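Local coordinates for protein cellulase (Bacteroides salanitronis, PDB 6WQY) that probably hydrolyses internal beta-1,4 linkages of cellulose and related plant polysaccharides through the family 5 glycoside hydrolase domain of a longer protein, at residues N39-H44 / L98-E103; A66-G71 / E109-N114; N158-A161 / F166-F169; F323-L328 / L368-E373. All blocks are in the same frame, centred on the assembly; numbering follows the deposited sequence. Where two conformers were deposited one is given.

All four contacts belong to one (beta/alpha)8 barrel, where they join helices to loops, to strands or to each other. Interactions 1 and 2 share helix 95-110, the first near its middle and the second at its C-terminal end; their centres lie 18 Å apart. Interaction 3 touches both: Ala-102 CA meets Phe-160 CZ at 3.6 Å, and Leu-113 O meets Phe-166 CD2 at 3.5 Å. Interaction 4 joins the last two helices, 33 Å from interaction 3 between centres. The side chains of Val-101 (interaction 1) and Phe-160 (interaction 3) each lie about 9 Å from that of Glu-95, a magnesium-binding residue of this protein, and about 12 and 11 Å from a bound magnesium ion.

Interaction 1: N39-H44 / L98-E103; sequences NQLDAH and LNRVAE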
loop_
_atom_site.group_PDB
_atom_site.type_symbol
_atom_site.label_atom_id
_atom_site.label_comp_id
_atom_site.label_asym_id
_atom_site.label_seq_id
_atom_site.Cartn_x
_atom_site.Cartn_y
_atom_site.Cartn_z
ATOM N N ASN A 39 6.790 4.581 -8.187
ATOM C CA ASN A 39 7.952 4.689 -9.080
ATOM C C ASN A 39 8.959 5.702 -8.547
ATOM O O ASN A 39 9.534 6.493 -9.291
ATOM C CB ASN A 39 7.557 4.988 -10.521
ATOM C CG ASN A 39 7.014 3.775 -11.251
ATOM O OD1 ASN A 39 6.752 2.750 -10.659
ATOM N ND2 ASN A 39 6.849 3.904 -12.566
ATOM N N GLN A 40 9.197 5.645 -7.242
ATOM C CA GLN A 40 9.997 6.631 -6.516
ATOM C C GLN A 40 11.022 5.859 -5.685
ATOM O O GLN A 40 11.948 5.273 -6.259
ATOM C CB GLN A 40 9.078 7.569 -5.743
ATOM C CG GLN A 40 9.733 8.882 -5.350
ATOM C CD GLN A 40 9.807 9.872 -6.493
ATOM O OE1 GLN A 40 8.873 10.023 -7.272
ATOM N NE2 GLN A 40 10.919 10.584 -6.579
ATOM N N LEU A 41 10.880 5.798 -4.353
ATOM C CA LEU A 41 11.834 5.005 -3.572
ATOM C C LEU A 41 11.688 3.511 -3.829
ATOM O O LEU A 41 12.573 2.734 -3.432
ATOM C CB LEU A 41 11.751 5.326 -2.085
ATOM C CG LEU A 41 12.119 6.755 -1.711
ATOM C CD1 LEU A 41 11.947 7.006 -0.223
ATOM C CD2 LEU A 41 13.536 7.098 -2.121
ATOM N N ASP A 42 10.601 3.101 -4.485
ATOM C CA ASP A 42 10.442 1.734 -4.954
ATOM C C ASP A 42 11.258 1.426 -6.207
ATOM O O ASP A 42 11.507 0.241 -6.494
ATOM C CB ASP A 42 8.959 1.384 -5.201
ATOM C CG ASP A 42 8.168 2.471 -5.935
ATOM O OD1 ASP A 42 8.278 3.668 -5.575
ATOM O OD2 ASP A 42 7.406 2.103 -6.874
ATOM N N ALA A 43 11.659 2.444 -6.959
ATOM C CA ALA A 43 12.344 2.225 -8.225
ATOM C C ALA A 43 13.734 1.650 -7.980
ATOM O O ALA A 43 14.419 2.001 -7.011
ATOM C CB ALA A 43 12.460 3.536 -8.997
ATOM N N HIS A 44 14.158 0.777 -8.883
ATOM C CA HIS A 44 15.472 0.164 -8.781
ATOM C C HIS A 44 15.956 -0.148 -10.190
ATOM O O HIS A 44 15.158 -0.451 -11.081
ATOM C CB HIS A 44 15.461 -1.090 -7.903
ATOM C CG HIS A 44 14.506 -2.142 -8.364
ATOM N ND1 HIS A 44 14.920 -3.267 -9.051
ATOM C CD2 HIS A 44 13.166 -2.248 -8.232
ATOM C CE1 HIS A 44 13.865 -4.016 -9.323
ATOM N NE2 HIS A 44 12.789 -3.421 -8.838
ATOM N N LEU A 98 18.860 5.169 4.305
ATOM C CA LEU A 98 17.911 5.289 5.405
ATOM C C LEU A 98 17.606 6.748 5.707
ATOM O O LEU A 98 16.453 7.105 5.991
ATOM C CB LEU A 98 18.467 4.543 6.613
ATOM C CG LEU A 98 17.580 4.375 7.835
ATOM C CD1 LEU A 98 16.240 3.752 7.483
ATOM C CD2 LEU A 98 18.298 3.529 8.872
ATOM N N ASN A 99 18.619 7.617 5.630
ATOM C CA ASN A 99 18.374 9.039 5.795
ATOM C C ASN A 99 17.415 9.563 4.733
ATOM O O ASN A 99 16.550 10.399 5.032
ATOM C CB ASN A 99 19.690 9.806 5.740
ATOM C CG ASN A 99 19.485 11.281 5.975
ATOM O OD1 ASN A 99 19.422 11.735 7.120
ATOM N ND2 ASN A 99 19.375 12.043 4.902
ATOM N N ARG A 100 17.564 9.124 3.481
ATOM C CA ARG A 100 16.652 9.579 2.433
ATOM C C ARG A 100 15.214 9.164 2.745
ATOM O O ARG A 100 14.273 9.946 2.560
ATOM C CB ARG A 100 17.076 9.043 1.068
ATOM C CG ARG A 100 16.123 9.396 -0.064
ATOM C CD ARG A 100 15.948 10.901 -0.214
ATOM N NE ARG A 100 15.022 11.242 -1.284
ATOM C CZ ARG A 100 14.383 12.399 -1.372
ATOM N NH1 ARG A 100 14.543 13.336 -0.450
ATOM N NH2 ARG A 100 13.549 12.596 -2.384
ATOM N N VAL A 101 15.020 7.925 3.197
ATOM C CA VAL A 101 13.679 7.504 3.600
ATOM C C VAL A 101 13.160 8.438 4.694
ATOM O O VAL A 101 11.996 8.876 4.673
ATOM C CB VAL A 101 13.695 6.029 4.052
ATOM C CG1 VAL A 101 12.333 5.611 4.567
ATOM C CG2 VAL A 101 14.120 5.124 2.903
ATOM N N ALA A 102 14.020 8.766 5.666
ATOM C CA ALA A 102 13.628 9.686 6.727
ATOM C C ALA A 102 13.312 11.081 6.201
ATOM O O ALA A 102 12.440 11.767 6.765
ATOM C CB ALA A 102 14.721 9.738 7.802
ATOM N N GLU A 103 13.991 11.531 5.145
ATOM C CA GLU A 103 13.648 12.821 4.549
ATOM C C GLU A 103 12.218 12.806 4.021
ATOM O O GLU A 103 11.451 13.748 4.235
ATOM C CB GLU A 103 14.612 13.167 3.415
ATOM C CG GLU A 103 15.994 13.546 3.883
ATOM C CD GLU A 103 16.968 13.843 2.762
ATOM O OE1 GLU A 103 16.628 13.688 1.568
ATOM O OE2 GLU A 103 18.122 14.231 3.084
#
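Leu-41 reaches from its loop to helix 95-110 and sets its two methyl groups on different residues. CD2 lies 4.0 Å from CG of Arg-100, so the arginine is met on the aliphatic part of its chain, the two side chains slanting past each other. CD1 rests against Val-101, 4.2 Å from its CG2 and as close to its CA. This is the dense part of the contact: Leu-41 and Val-101 are both buried, and Tyr-97 and Val-104 of the same helix also pack on the leucine. The loop follows the first strand of the (beta/alpha)8 barrel, and the helix is the one that precedes the third strand, so the contact ties a loop at the C-terminal mouth of the barrel to its helical shell. A type I turn from Gln-40 to Ala-43 presents Leu-41. Asp-42 braces that turn: its OD1 takes the N-H of Gln-40 from above the carboxylate plane (2.7 Å, 170°), while the syn lone pair of OD2 receives Asn-39 N.

The polar side, less deeply buried, begins beyond the arginine CG. Bent at chi2 (58°), the Arg-100 chain carries the guanidinium to Glu-103, whose OE1 accepts from NH1 at 2.9 Å, close to the guanidinium plane. Glu-51 holds NH2 in a second salt bridge and also accepts from NE2 of Gln-40.

Interaction 2: A66-G71 / E109-N114; sequences ALANAG and ESAGLN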
loop_
_atom_site.group_PDB
_atom_site.type_symbol
_atom_site.label_atom_id
_atom_site.label_comp_id
_atom_site.label_asym_id
_atom_site.label_seq_id
_atom_site.Cartn_x
_atom_site.Cartn_y
_atom_site.Cartn_z
ATOM N N ALA A 66 1.656 20.009 -1.530
ATOM C CA ALA A 66 0.600 19.981 -2.529
ATOM C C ALA A 66 -0.405 18.874 -2.237
ATOM O O ALA A 66 -1.614 19.074 -2.414
ATOM C CB ALA A 66 1.197 19.825 -3.929
ATOM N N LEU A 67 0.063 17.702 -1.795
ATOM C CA LEU A 67 -0.861 16.616 -1.462
ATOM C C LEU A 67 -1.799 17.036 -0.335
ATOM O O LEU A 67 -3.008 16.781 -0.382
ATOM C CB LEU A 67 -0.073 15.379 -1.048
ATOM C CG LEU A 67 0.742 14.723 -2.157
ATOM C CD1 LEU A 67 1.671 13.676 -1.590
ATOM C CD2 LEU A 67 -0.154 14.104 -3.209
ATOM N N ALA A 68 -1.245 17.655 0.712
ATOM C CA ALA A 68 -2.063 18.110 1.828
ATOM C C ALA A 68 -3.023 19.202 1.381
ATOM O O ALA A 68 -4.209 19.185 1.742
ATOM C CB ALA A 68 -1.168 18.599 2.966
ATOM N N ASN A 69 -2.547 20.144 0.574
ATOM C CA ASN A 69 -3.435 21.202 0.102
ATOM C C ASN A 69 -4.571 20.648 -0.744
ATOM O O ASN A 69 -5.673 21.203 -0.739
ATOM C CB ASN A 69 -2.648 22.239 -0.702
ATOM C CG ASN A 69 -1.741 23.082 0.165
ATOM O OD1 ASN A 69 -1.922 23.164 1.381
ATOM N ND2 ASN A 69 -0.761 23.728 -0.457
ATOM N N ALA A 70 -4.315 19.572 -1.481
ATOM C CA ALA A 70 -5.328 18.942 -2.316
ATOM C C ALA A 70 -6.336 18.129 -1.516
ATOM O O ALA A 70 -7.360 17.721 -2.079
ATOM C CB ALA A 70 -4.666 18.033 -3.359
ATOM N N GLY A 71 -6.079 17.875 -0.239
ATOM C CA GLY A 71 -7.011 17.178 0.610
ATOM C C GLY A 71 -6.721 15.719 0.863
ATOM O O GLY A 71 -7.577 15.032 1.443
ATOM N N GLU A 109 5.374 14.326 7.426
ATOM C CA GLU A 109 5.131 14.804 8.772
ATOM C C GLU A 109 4.922 16.312 8.769
ATOM O O GLU A 109 3.969 16.820 9.367
ATOM C CB GLU A 109 6.316 14.445 9.662
ATOM C CG GLU A 109 6.047 14.689 11.132
ATOM C CD GLU A 109 7.215 14.322 12.021
ATOM O OE1 GLU A 109 8.321 14.096 11.494
ATOM O OE2 GLU A 109 7.021 14.258 13.248
ATOM N N SER A 110 5.818 17.040 8.095
ATOM C CA SER A 110 5.759 18.496 8.038
ATOM C C SER A 110 4.444 18.971 7.444
ATOM O O SER A 110 3.883 19.982 7.879
ATOM C CB SER A 110 6.936 19.006 7.200
ATOM O OG SER A 110 6.824 20.403 6.971
ATOM N N ALA A 111 3.957 18.276 6.424
ATOM C CA ALA A 111 2.720 18.632 5.745
ATOM C C ALA A 111 1.472 18.172 6.472
ATOM O O ALA A 111 0.366 18.422 5.973
ATOM C CB ALA A 111 2.738 18.086 4.317
ATOM N N GLY A 112 1.601 17.526 7.627
ATOM C CA GLY A 112 0.433 17.109 8.373
ATOM C C GLY A 112 -0.244 15.880 7.822
ATOM O O GLY A 112 -1.455 15.720 7.990
ATOM N N LEU A 113 0.505 15.009 7.163
ATOM C CA LEU A 113 -0.009 13.781 6.581
ATOM C C LEU A 113 0.432 12.584 7.410
ATOM O O LEU A 113 1.504 12.592 8.028
ATOM C CB LEU A 113 0.523 13.633 5.156
ATOM C CG LEU A 113 0.126 14.746 4.189
ATOM C CD1 LEU A 113 1.028 14.772 2.975
ATOM C CD2 LEU A 113 -1.327 14.573 3.766
ATOM N N ASN A 114 -0.388 11.534 7.406
ATOM C CA ASN A 114 0.083 10.238 7.870
ATOM C C ASN A 114 0.984 9.634 6.792
ATOM O O ASN A 114 0.912 10.024 5.625
ATOM C CB ASN A 114 -1.071 9.286 8.135
ATOM C CG ASN A 114 -2.061 9.829 9.128
ATOM O OD1 ASN A 114 -1.701 10.325 10.192
ATOM N ND2 ASN A 114 -3.338 9.717 8.779
#
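Ala-68 and Leu-113 meet where two helix ends come together. CD2 of Leu-113 lies 4.1 Å from both CA and CB of Ala-68, so this branch lies against the alanine itself and its backbone. The other branch, CD1, turns to Leu-67 and stops 4.2 Å from its CB, leaving the leucine forked over two consecutive residues of the helix. The torsions explain the fork: with chi1 at -61°, CG stands opposite the carbonyl carbon and beside the backbone N, and chi2 near 162° extends CD1 away from CA, while CD2 branches off to the side of Ala-68. Leu-67 has nearly the same shape, but touches through CB, near its root; Phe-360 and Val-75 also touch its side chain. Ala-68 has a second neighbour in Ala-111, whose carbonyl O comes to 3.4 Å of its CB, with the two methyl carbons 4.2 Å apart.

Each helix here leads into a strand of the (beta/alpha)8 barrel, 61-70 into 74-77 and 95-110 into 114-118, so the contact joins adjacent helices at the N-terminal end of the barrel. Both segments leave their helices through Schellman motifs, with Gly-71 and Gly-112 taking the positive phi. Gly-71 adopts phi 101° with its N bonded back to Ala-68 O. The turn at Gly-112 brings Leu-113 round to face helix 61-70. Small alanines let the backbones approach to 6.2 Å between the CA atoms of Ala-68 and Ala-111. Phe-64 and Val-75 also touch Leu-113.

Interaction 3: N158-A161 / F166-F169; sequences NRFA and FLVF
Apolar packing carries this contact, and it centres on Phe-160. CD2 of Leu-167 lies 3.6 Å from the CB of Phe-160 and 3.7 Å from its CG, pressing on the root of the aromatic side chain, with the two side chains crossing at about a right angle. The leucine reaches that far because its CG is anti to the backbone N (chi1 179°), which projects the branch toward the turn. A methylene-to-ring contact comes second: CB of Phe-160 sits at the edge of the Phe-169 ring, near its plane, 4.1 Å from CZ. Within the first segment, CG of Arg-159 lies over the centre of the Phe-160 ring, 4.3 Å above its plane. No hydrogen bond crosses between the segments; within 158-161, Ala-161 N makes a weak bond to Asn-158 O (3.3 Å). Ile-117 of the neighbouring strand packs on both phenylalanines, and Trp-153 meets the ring of Phe-169. Helix 139-159 ends just before Phe-160, and strand 167-170 starts a few residues later, making this an alpha-to-beta connection of the (beta/alpha)8 barrel, with an apolar core between helix and sheet.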
loop_
_atom_site.group_PDB
_atom_site.type_symbol
_atom_site.label_atom_id
_atom_site.label_comp_id
_atom_site.label_asym_id
_atom_site.label_seq_id
_atom_site.Cartn_x
_atom_site.Cartn_y
_atom_site.Cartn_z
ATOM N N ASN A 158 14.218 1.458 14.780
ATOM C CA ASN A 158 15.070 2.276 15.638
ATOM C C ASN A 158 15.271 3.667 15.043
ATOM O O ASN A 158 15.334 4.661 15.770
ATOM C CB ASN A 158 16.401 1.571 15.887
ATOM C CG ASN A 158 16.295 0.474 16.938
ATOM O OD1 ASN A 158 15.430 0.499 17.802
ATOM N ND2 ASN A 158 17.207 -0.490 16.868
ATOM N N ARG A 159 15.384 3.760 13.721
ATOM C CA ARG A 159 15.614 5.051 13.074
ATOM C C ARG A 159 14.420 5.981 13.221
ATOM O O ARG A 159 14.582 7.208 13.172
ATOM C CB ARG A 159 15.938 4.840 11.593
ATOM C CG ARG A 159 16.209 6.097 10.796
ATOM C CD ARG A 159 17.437 6.827 11.323
ATOM N NE ARG A 159 17.787 8.001 10.534
ATOM C CZ ARG A 159 17.143 9.164 10.600
ATOM N NH1 ARG A 159 16.118 9.307 11.425
ATOM N NH2 ARG A 159 17.527 10.181 9.855
ATOM N N PHE A 160 13.227 5.427 13.395
ATOM C CA PHE A 160 11.987 6.189 13.507
ATOM C C PHE A 160 11.375 6.086 14.898
ATOM O O PHE A 160 10.186 6.372 15.079
ATOM C CB PHE A 160 11.010 5.757 12.414
ATOM C CG PHE A 160 11.488 6.116 11.044
ATOM C CD1 PHE A 160 11.562 7.451 10.662
ATOM C CD2 PHE A 160 11.905 5.147 10.153
ATOM C CE1 PHE A 160 12.024 7.805 9.410
ATOM C CE2 PHE A 160 12.374 5.496 8.904
ATOM C CZ PHE A 160 12.442 6.819 8.531
ATOM N N ALA A 161 12.180 5.718 15.897
ATOM C CA ALA A 161 11.647 5.466 17.232
ATOM C C ALA A 161 11.010 6.706 17.838
ATOM O O ALA A 161 10.118 6.586 18.684
ATOM C CB ALA A 161 12.758 4.956 18.146
ATOM N N PHE A 166 1.496 9.110 13.439
ATOM C CA PHE A 166 1.302 9.437 12.028
ATOM C C PHE A 166 1.997 8.412 11.141
ATOM O O PHE A 166 1.611 8.245 9.977
ATOM C CB PHE A 166 1.798 10.853 11.682
ATOM C CG PHE A 166 3.279 10.954 11.425
ATOM C CD1 PHE A 166 4.178 11.111 12.464
ATOM C CD2 PHE A 166 3.778 10.877 10.129
ATOM C CE1 PHE A 166 5.533 11.181 12.233
ATOM C CE2 PHE A 166 5.133 10.937 9.898
ATOM C CZ PHE A 166 6.018 11.092 10.956
ATOM N N LEU A 167 3.051 7.760 11.655
ATOM C CA LEU A 167 3.905 6.883 10.864
ATOM C C LEU A 167 3.542 5.431 11.127
ATOM O O LEU A 167 3.554 4.965 12.277
ATOM C CB LEU A 167 5.368 7.146 11.194
ATOM C CG LEU A 167 6.373 6.268 10.443
ATOM C CD1 LEU A 167 6.296 6.440 8.928
ATOM C CD2 LEU A 167 7.788 6.596 10.942
ATOM N N VAL A 168 3.239 4.732 10.033
ATOM C CA VAL A 168 2.878 3.317 10.000
ATOM C C VAL A 168 3.996 2.547 9.308
ATOM O O VAL A 168 4.563 3.022 8.319
ATOM C CB VAL A 168 1.573 3.159 9.190
ATOM C CG1 VAL A 168 1.205 1.697 8.959
ATOM C CG2 VAL A 168 0.427 3.905 9.844
ATOM N N PHE A 169 4.301 1.348 9.815
ATOM C CA PHE A 169 5.197 0.424 9.119
ATOM C C PHE A 169 4.356 -0.697 8.501
ATOM O O PHE A 169 3.542 -1.303 9.207
ATOM C CB PHE A 169 6.200 -0.234 10.083
ATOM C CG PHE A 169 7.081 0.720 10.865
ATOM C CD1 PHE A 169 7.391 2.002 10.437
ATOM C CD2 PHE A 169 7.614 0.271 12.063
ATOM C CE1 PHE A 169 8.215 2.819 11.200
ATOM C CE2 PHE A 169 8.432 1.081 12.827
ATOM C CZ PHE A 169 8.740 2.356 12.396
#

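Interaction 4: F323-L328 / L368-E373; sequences FRLYYL and LNNAQE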
loop_
_atom_site.group_PDB
_atom_site.type_symbol
_atom_site.label_atom_id
_atom_site.label_comp_id
_atom_site.label_asym_id
_atom_site.label_seq_id
_atom_site.Cartn_x
_atom_site.Cartn_y
_atom_site.Cartn_z
ATOM N N PHE A 323 -15.771 7.586 -17.636
ATOM C CA PHE A 323 -15.845 6.273 -17.012
ATOM C C PHE A 323 -14.760 6.077 -15.965
ATOM O O PHE A 323 -14.998 5.417 -14.948
ATOM C CB PHE A 323 -15.763 5.187 -18.084
ATOM C CG PHE A 323 -17.003 5.067 -18.915
ATOM C CD1 PHE A 323 -18.063 4.276 -18.492
ATOM C CD2 PHE A 323 -17.116 5.753 -20.104
ATOM C CE1 PHE A 323 -19.199 4.159 -19.245
ATOM C CE2 PHE A 323 -18.262 5.644 -20.865
ATOM C CZ PHE A 323 -19.300 4.843 -20.428
ATOM N N ARG A 324 -13.558 6.613 -16.210
ATOM C CA ARG A 324 -12.485 6.516 -15.228
ATOM C C ARG A 324 -12.859 7.232 -13.935
ATOM O O ARG A 324 -12.638 6.717 -12.831
ATOM C CB ARG A 324 -11.199 7.118 -15.793
ATOM C CG ARG A 324 -10.061 7.120 -14.794
ATOM C CD ARG A 324 -9.156 8.305 -14.946
ATOM N NE ARG A 324 -7.973 8.209 -14.099
ATOM C CZ ARG A 324 -7.046 9.159 -14.016
ATOM N NH1 ARG A 324 -7.173 10.283 -14.697
ATOM N NH2 ARG A 324 -5.992 8.975 -13.236
ATOM N N LEU A 325 -13.413 8.441 -14.048
ATOM C CA LEU A 325 -13.803 9.177 -12.852
ATOM C C LEU A 325 -14.927 8.463 -12.126
ATOM O O LEU A 325 -14.944 8.409 -10.895
ATOM C CB LEU A 325 -14.170 10.618 -13.186
ATOM C CG LEU A 325 -12.965 11.537 -13.331
ATOM C CD1 LEU A 325 -12.121 11.223 -14.549
ATOM C CD2 LEU A 325 -13.403 12.996 -13.353
ATOM N N TYR A 326 -15.887 7.909 -12.876
ATOM C CA TYR A 326 -16.944 7.112 -12.259
ATOM C C TYR A 326 -16.364 5.916 -11.508
ATOM O O TYR A 326 -16.729 5.671 -10.354
ATOM C CB TYR A 326 -17.972 6.682 -13.315
ATOM C CG TYR A 326 -18.948 5.648 -12.799
ATOM C CD1 TYR A 326 -19.725 5.892 -11.675
ATOM C CD2 TYR A 326 -19.074 4.418 -13.420
ATOM C CE1 TYR A 326 -20.594 4.943 -11.186
ATOM C CE2 TYR A 326 -19.936 3.455 -12.939
ATOM C CZ TYR A 326 -20.697 3.726 -11.817
ATOM O OH TYR A 326 -21.573 2.785 -11.318
ATOM N N TYR A 327 -15.465 5.169 -12.146
ATOM C CA TYR A 327 -14.822 4.038 -11.485
ATOM C C TYR A 327 -14.163 4.466 -10.178
ATOM O O TYR A 327 -14.365 3.842 -9.126
ATOM C CB TYR A 327 -13.779 3.409 -12.431
ATOM C CG TYR A 327 -12.977 2.309 -11.773
ATOM C CD1 TYR A 327 -13.433 0.996 -11.774
ATOM C CD2 TYR A 327 -11.788 2.584 -11.125
ATOM C CE1 TYR A 327 -12.723 -0.014 -11.149
ATOM C CE2 TYR A 327 -11.070 1.578 -10.501
ATOM C CZ TYR A 327 -11.538 0.294 -10.511
ATOM O OH TYR A 327 -10.799 -0.679 -9.862
ATOM N N LEU A 328 -13.347 5.522 -10.215
ATOM C CA LEU A 328 -12.627 5.940 -9.017
ATOM C C LEU A 328 -13.574 6.420 -7.938
ATOM O O LEU A 328 -13.377 6.121 -6.754
ATOM C CB LEU A 328 -11.604 7.014 -9.381
ATOM C CG LEU A 328 -10.418 6.525 -10.216
ATOM C CD1 LEU A 328 -9.580 7.695 -10.662
ATOM C CD2 LEU A 328 -9.554 5.548 -9.427
ATOM N N LEU A 368 -1.269 17.578 -12.682
ATOM C CA LEU A 368 -1.158 17.309 -14.106
ATOM C C LEU A 368 -2.531 17.078 -14.723
ATOM O O LEU A 368 -3.374 16.387 -14.142
ATOM C CB LEU A 368 -0.283 16.085 -14.358
ATOM C CG LEU A 368 1.137 16.180 -13.799
ATOM C CD1 LEU A 368 1.923 14.904 -14.098
ATOM C CD2 LEU A 368 1.858 17.387 -14.347
ATOM N N ASN A 369 -2.745 17.628 -15.915
ATOM C CA ASN A 369 -3.957 17.375 -16.702
ATOM C C ASN A 369 -5.178 17.647 -15.828
ATOM O O ASN A 369 -5.246 18.717 -15.201
ATOM C CB ASN A 369 -3.860 15.978 -17.303
ATOM C CG ASN A 369 -2.618 15.806 -18.153
ATOM O OD1 ASN A 369 -2.166 16.751 -18.788
ATOM N ND2 ASN A 369 -2.056 14.613 -18.147
ATOM N N ASN A 370 -6.159 16.748 -15.788
ATOM C CA ASN A 370 -7.404 16.931 -15.053
ATOM C C ASN A 370 -7.340 16.341 -13.652
ATOM O O ASN A 370 -8.370 15.900 -13.117
ATOM C CB ASN A 370 -8.567 16.311 -15.832
ATOM C CG ASN A 370 -8.419 14.813 -15.992
ATOM O OD1 ASN A 370 -7.300 14.307 -16.127
ATOM N ND2 ASN A 370 -9.529 14.087 -15.953
ATOM N N ALA A 371 -6.166 16.331 -13.032
ATOM C CA ALA A 371 -6.038 15.728 -11.716
ATOM C C ALA A 371 -7.014 16.320 -10.712
ATOM O O ALA A 371 -7.508 15.600 -9.845
ATOM C CB ALA A 371 -4.612 15.889 -11.187
ATOM N N GLN A 372 -7.290 17.624 -10.786
ATOM C CA GLN A 372 -8.196 18.227 -9.812
ATOM C C GLN A 372 -9.547 17.522 -9.816
ATOM O O GLN A 372 -10.133 17.256 -8.756
ATOM C CB GLN A 372 -8.384 19.714 -10.100
ATOM C CG GLN A 372 -9.277 20.415 -9.084
ATOM C CD GLN A 372 -8.618 20.513 -7.726
ATOM O OE1 GLN A 372 -7.639 21.251 -7.558
ATOM N NE2 GLN A 372 -9.120 19.768 -6.756
ATOM N N GLU A 373 -10.063 17.213 -11.006
ATOM C CA GLU A 373 -11.368 16.574 -11.108
ATOM C C GLU A 373 -11.325 15.153 -10.563
ATOM O O GLU A 373 -12.295 14.690 -9.941
ATOM C CB GLU A 373 -11.820 16.590 -12.566
ATOM C CG GLU A 373 -12.283 17.959 -13.072
ATOM C CD GLU A 373 -11.183 19.011 -13.203
ATOM O OE1 GLU A 373 -10.029 18.652 -13.513
ATOM O OE2 GLU A 373 -11.477 20.212 -13.007
HETATM O O HOH W 1 -5.759 12.681 -14.577
#
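Leu-325 and Glu-373 mark the closest approach of the two backbones, 8.0 Å between CA atoms. The first segment is wholly helical; the second makes a type II' turn from Leu-368 to Ala-371 and then enters helix 371-383, with Asn-370 at the N-cap position, though its side chain makes no capping bond.

Leu-325 puts one methyl on Glu-373 and the other on Asn-370. CD2 lies 4.0 Å from CB of Glu-373 and equally near its carbonyl O, the two side chains running side by side in the same direction before the glutamate bends at chi2 (69°). CD1 approaches the amide nitrogen ND2 of Asn-370 to 4.1 Å, a plain van der Waals touch. The other end of that amide faces Arg-324, but OD1 stays 4.3 Å from NH1, at the edge of the guanidinium, and a water fills the step: it accepts from NH1 at 2.8 Å and donates to OD1 at 2.7 Å. Glu-321 links the same two groups without water, its OE2 forming a salt bridge with Arg-324 NH1 and accepting from Asn-370 ND2. Arg-324 NE donates a hydrogen bond to Cys-312 O, fixing the guanidinium further.

Val-374 extends the apolar patch, packing on Arg-324, Leu-325 and Leu-328. Helix 318-337 leads to the eighth barrel strand, 342-346, and helix 371-383 follows that strand, so the contact pairs the last two helices of the barrel's outer layer.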